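Local structure of MsStt7d protein (Micromonas, 4IX3) at residues 10-16 with 85-91; 20-24 with 37-42. The protein probably transfers phosphate from ATP to protein substrates, the chain here being the kinase catalytic domain of a state transition kinase homolog. All coordinates share one frame. Residue numbers count along the deposited sequence, not the author numbering.

Interaction 1 of 2, residues 10-16 with 85-91; sequences LRRTPGV and MGCIELG
Residues 10-13 run extended and antiparallel to strand 85-90, without forming a regular strand themselves, with CA atoms of Arg-11 and Glu-89 5.2 Å apart and those of Arg-12 and Ile-88 5.0 Å apart. One backbone hydrogen bond crosses, Glu-89 N to Arg-11 O (2.9 Å). A type II turn from Thr-13 to Val-16, closed by Val-16 N to Thr-13 O at 3.0 Å, then reverses the chain; Gly-15 holds its positive-phi corner (91/-2). On the strand, Met-85 and Gly-86 form a classic beta bulge opposite Met-110. Strand 84-90 is an edge strand of the kinase N-lobe sheet, paired with strand 106-112 on one side, and the N-terminal segment lies along its other side. Glu-89 (chi1 t, chi2 t) reaches back to Arg-11 (chi1 m, chi2 t, chi3 m): OE1 accepts from Arg-11 N (2.8 Å) and Arg-11 NE (2.9 Å), while OE2 meets Arg-11 NH2 at 2.8 Å, a bidentate, edge-on salt bridge. Arg-11 NH1 also pairs with Glu-64 of helix 59-76. Arg-12 points away but curls back (chi1 m, chi2 m), NE and NH2 donating to Glu-89 O (2.9 and 3.0 Å). Thr-13 (chi1 m) accepts from Cys-87 N at OG1 (2.9 Å), where a CB on Gly-86 would clash. Water 1 joins Thr-13 N, Val-16 O and Cys-87 O, each at 2.8 Å. Val-16 CG1 packs against Ile-88 CG1 at 3.6 Å.

Interaction 2 of 2, residues 20-24 with 37-42; sequences DIRVL and FRGVFK
Strands 21-23 and 37-41 run antiparallel, axes 4.7 Å apart at closest approach and at 151°. Arg-22 and Val-40 form the hydrogen-bonded pair (Arg-22 N to Val-40 O 2.9 Å, Val-40 N to Arg-22 O 2.8 Å), flanked by non-hydrogen-bonded pairs Ile-21/Phe-41 and Val-23/Gly-39. Lys-42 N to Asp-20 O (2.8 Å) and Leu-24 N to Arg-38 O (2.9 Å) extend the register. This starts the kinase N-lobe sheet, strand 34-41 coming from the glycine-rich hairpin. On the inner face (Ile-21, Val-23, Phe-41), Ile-21 CG1 meets Phe-41 CD1 at 3.7 Å (Phe-41 chi1 t) and Val-23 CG2 meets Phe-37 CB at 3.6 Å. Between these bumps Gly-39 is a hollow, its CA 4.3 Å from Val-23 CA; a CB would clash with Arg-22 O. On the face of Arg-22 and Val-40, Leu-24 CD1 lies 3.8 Å from Gly-39 CA and 4.2 Å from Val-40 CG2, which Arg-22 NH2 approaches to 3.6 Å. Direct cross-strand hydrogen bonds are all backbone, so side chains add van der Waals fit, Arg-22 guanidinium included.

Overall arrangement
Both contacts reach the same N-lobe sheet, and interaction 2 is nested within the loop that interaction 1 closes; their centres lie 14 Å apart. Interaction 2 is regular strand pairing, whereas interaction 1 lays the irregular segment 10-16 alongside strand 84-90, held largely by arginine, glutamate and threonine side chains. Each is partly buried, with one exposed arginine (Arg-12 or Arg-22), one partly exposed (Arg-11 or Arg-38) and an apolar inner side. Those inner sides meet: Ile-88 CD1 lies 3.7 Å from Ile-21 CD1, Val-16 CG1 3.9 Å from Ile-21 CD1, and Met-85 CE 3.8 Å from Phe-41 CD2. Met-110 of strand 106-112 touches Val-16, Met-85, Ile-21 and Phe-41, joining both contacts in one apolar cluster.

Interaction 1 of 2, residues 10-16 with 85-91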
# COMPACT_ATOMS: atom_id res chain seq x y z
N LEU B 10 26.67 0.27 4.88
CA LEU B 10 25.47 1.05 5.16
C LEU B 10 25.52 2.38 4.44
O LEU B 10 26.55 3.06 4.46
CB LEU B 10 25.33 1.30 6.66
CG LEU B 10 25.09 -0.02 7.41
CD1 LEU B 10 25.12 0.20 8.91
CD2 LEU B 10 23.77 -0.68 7.06
N ARG B 11 24.40 2.80 3.84
CA ARG B 11 24.35 4.11 3.16
C ARG B 11 24.06 5.21 4.19
O ARG B 11 23.22 5.07 5.09
CB ARG B 11 23.27 4.02 2.07
CG ARG B 11 23.68 3.16 0.88
CD ARG B 11 22.49 2.77 0.02
NE ARG B 11 21.61 1.82 0.68
CZ ARG B 11 20.59 1.22 0.08
NH1 ARG B 11 20.30 1.55 -1.18
NH2 ARG B 11 19.90 0.27 0.74
N ARG B 12 24.75 6.35 4.04
CA ARG B 12 24.61 7.46 4.97
C ARG B 12 24.71 8.78 4.20
O ARG B 12 25.26 8.82 3.11
CB ARG B 12 25.69 7.40 6.06
CG ARG B 12 25.56 6.19 6.99
CD ARG B 12 24.31 6.29 7.83
NE ARG B 12 24.02 5.04 8.55
CZ ARG B 12 24.50 4.74 9.76
NH1 ARG B 12 25.39 5.54 10.37
NH2 ARG B 12 24.13 3.60 10.32
N THR B 13 24.25 9.84 4.84
CA THR B 13 24.40 11.21 4.32
C THR B 13 25.32 11.91 5.32
O THR B 13 25.05 11.88 6.51
CB THR B 13 23.02 11.89 4.32
OG1 THR B 13 22.29 11.32 3.23
CG2 THR B 13 23.18 13.41 4.08
N PRO B 14 26.36 12.61 4.82
CA PRO B 14 27.25 13.34 5.71
C PRO B 14 26.50 14.35 6.58
O PRO B 14 25.64 15.07 6.07
CB PRO B 14 28.22 14.02 4.74
CG PRO B 14 28.27 13.09 3.59
CD PRO B 14 26.87 12.56 3.44
N GLY B 15 26.73 14.30 7.88
CA GLY B 15 26.05 15.23 8.78
C GLY B 15 24.73 14.71 9.33
O GLY B 15 24.12 15.40 10.16
N VAL B 16 24.31 13.50 8.93
CA VAL B 16 23.05 12.95 9.41
C VAL B 16 23.40 11.61 10.08
O VAL B 16 23.67 10.61 9.41
CB VAL B 16 22.02 12.75 8.28
CG1 VAL B 16 20.73 12.16 8.83
CG2 VAL B 16 21.76 14.11 7.64
N MET B 85 16.60 15.81 2.74
CA MET B 85 17.75 15.89 3.65
C MET B 85 18.63 14.66 3.58
O MET B 85 19.70 14.66 4.20
CB MET B 85 17.24 16.10 5.08
CG MET B 85 16.49 17.43 5.22
SD MET B 85 15.76 17.72 6.86
CE MET B 85 17.18 18.15 7.87
N GLY B 86 18.33 13.69 2.72
CA GLY B 86 19.20 12.54 2.50
C GLY B 86 18.65 11.24 3.05
O GLY B 86 17.44 11.09 3.20
N CYS B 87 19.54 10.29 3.25
CA CYS B 87 19.15 8.96 3.69
C CYS B 87 19.84 8.60 4.99
O CYS B 87 20.83 9.24 5.36
CB CYS B 87 19.44 7.92 2.61
SG CYS B 87 21.19 7.55 2.41
N ILE B 88 19.35 7.55 5.65
CA ILE B 88 20.03 6.94 6.80
C ILE B 88 19.75 5.46 6.74
O ILE B 88 18.58 5.08 6.82
CB ILE B 88 19.51 7.49 8.18
CG1 ILE B 88 19.23 8.99 8.10
CG2 ILE B 88 20.53 7.12 9.28
CD1 ILE B 88 17.78 9.36 7.79
N GLU B 89 20.75 4.61 6.62
CA GLU B 89 20.54 3.17 6.63
C GLU B 89 21.05 2.57 7.93
O GLU B 89 22.15 2.79 8.28
CB GLU B 89 21.20 2.55 5.42
CG GLU B 89 20.77 1.09 5.21
CD GLU B 89 21.27 0.52 3.91
OE1 GLU B 89 22.31 0.94 3.40
OE2 GLU B 89 20.60 -0.35 3.38
N LEU B 90 20.20 1.83 8.64
CA LEU B 90 20.58 1.24 9.91
C LEU B 90 20.68 -0.28 9.81
O LEU B 90 19.83 -0.91 9.19
CB LEU B 90 19.59 1.63 11.01
CG LEU B 90 19.89 2.93 11.76
CD1 LEU B 90 18.84 3.99 11.45
CD2 LEU B 90 19.96 2.68 13.26
N GLY B 91 21.71 -0.85 10.42
CA GLY B 91 21.89 -2.31 10.37
C GLY B 91 21.06 -2.98 11.44
O GLY B 91 20.19 -2.38 12.09
O HOH W 1 22.89 9.15 7.18

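Interaction 2 of 2, residues 20-24 with 37-42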
# COMPACT_ATOMS: atom_id res chain seq x y z
N ASP B 20 20.99 11.14 16.10
CA ASP B 20 20.43 12.49 16.15
C ASP B 20 18.96 12.54 15.69
O ASP B 20 18.36 13.61 15.56
CB ASP B 20 21.31 13.45 15.36
CG ASP B 20 22.61 13.78 16.10
OD1 ASP B 20 22.67 13.81 17.37
OD2 ASP B 20 23.59 13.97 15.36
N ILE B 21 18.37 11.38 15.43
CA ILE B 21 17.01 11.32 14.89
C ILE B 21 16.18 10.62 15.97
O ILE B 21 16.46 9.47 16.36
CB ILE B 21 16.93 10.59 13.53
CG1 ILE B 21 17.71 11.43 12.48
CG2 ILE B 21 15.48 10.43 13.09
CD1 ILE B 21 18.10 10.68 11.23
N ARG B 22 15.06 11.25 16.29
CA ARG B 22 14.03 10.67 17.11
C ARG B 22 12.79 10.53 16.23
O ARG B 22 12.34 11.50 15.62
CB ARG B 22 13.72 11.53 18.34
CG ARG B 22 12.67 10.93 19.23
CD ARG B 22 12.60 11.65 20.57
NE ARG B 22 12.16 13.03 20.40
CZ ARG B 22 10.89 13.39 20.32
NH1 ARG B 22 9.94 12.45 20.33
NH2 ARG B 22 10.56 14.67 20.23
N VAL B 23 12.25 9.32 16.18
CA VAL B 23 11.07 9.03 15.37
C VAL B 23 9.85 9.03 16.29
O VAL B 23 9.88 8.50 17.41
CB VAL B 23 11.25 7.77 14.48
CG1 VAL B 23 11.67 6.54 15.26
CG2 VAL B 23 9.97 7.50 13.68
N LEU B 24 8.78 9.68 15.84
CA LEU B 24 7.55 9.69 16.62
C LEU B 24 6.61 8.58 16.11
O LEU B 24 6.37 8.47 14.91
CB LEU B 24 6.85 11.06 16.48
CG LEU B 24 7.41 12.22 17.29
CD1 LEU B 24 8.87 12.50 17.03
CD2 LEU B 24 6.58 13.47 17.05
N PHE B 37 6.74 8.69 8.88
CA PHE B 37 6.59 9.08 10.26
C PHE B 37 7.06 10.54 10.45
O PHE B 37 7.89 11.02 9.69
CB PHE B 37 7.53 8.23 11.13
CG PHE B 37 7.24 6.76 11.10
CD1 PHE B 37 6.51 6.18 12.11
CD2 PHE B 37 7.75 5.97 10.09
CE1 PHE B 37 6.23 4.82 12.06
CE2 PHE B 37 7.53 4.58 10.07
CZ PHE B 37 6.78 4.03 11.07
N ARG B 38 6.55 11.23 11.46
CA ARG B 38 7.19 12.50 11.86
C ARG B 38 8.42 12.15 12.70
O ARG B 38 8.48 11.10 13.34
CB ARG B 38 6.27 13.34 12.73
CG ARG B 38 5.10 13.95 11.99
CD ARG B 38 4.41 14.77 13.05
NE ARG B 38 3.16 15.33 12.55
CZ ARG B 38 2.01 14.67 12.53
NH1 ARG B 38 1.97 13.41 12.97
NH2 ARG B 38 0.91 15.23 12.03
N GLY B 39 9.40 13.04 12.73
CA GLY B 39 10.54 12.87 13.62
C GLY B 39 11.14 14.22 13.96
O GLY B 39 10.66 15.27 13.53
N VAL B 40 12.15 14.18 14.82
CA VAL B 40 12.85 15.40 15.22
C VAL B 40 14.33 15.10 15.02
O VAL B 40 14.83 14.06 15.51
CB VAL B 40 12.59 15.76 16.70
CG1 VAL B 40 13.38 17.00 17.07
CG2 VAL B 40 11.10 16.00 16.94
N PHE B 41 15.02 16.01 14.35
CA PHE B 41 16.42 15.85 14.03
C PHE B 41 17.19 16.88 14.87
O PHE B 41 16.84 18.08 14.87
CB PHE B 41 16.62 16.07 12.52
CG PHE B 41 18.05 16.02 12.03
CD1 PHE B 41 18.88 14.93 12.32
CD2 PHE B 41 18.57 17.08 11.28
CE1 PHE B 41 20.16 14.87 11.79
CE2 PHE B 41 19.85 17.01 10.72
CZ PHE B 41 20.67 15.90 10.99
N LYS B 42 18.22 16.43 15.58
CA LYS B 42 19.10 17.29 16.37
C LYS B 42 18.32 18.07 17.42
O LYS B 42 18.66 19.20 17.79
CB LYS B 42 19.91 18.19 15.47
CG LYS B 42 21.01 17.45 14.73
CD LYS B 42 21.94 18.41 14.01
CE LYS B 42 23.06 17.66 13.31
NZ LYS B 42 24.07 18.64 12.84
O HOH W 2 4.91 9.83 13.34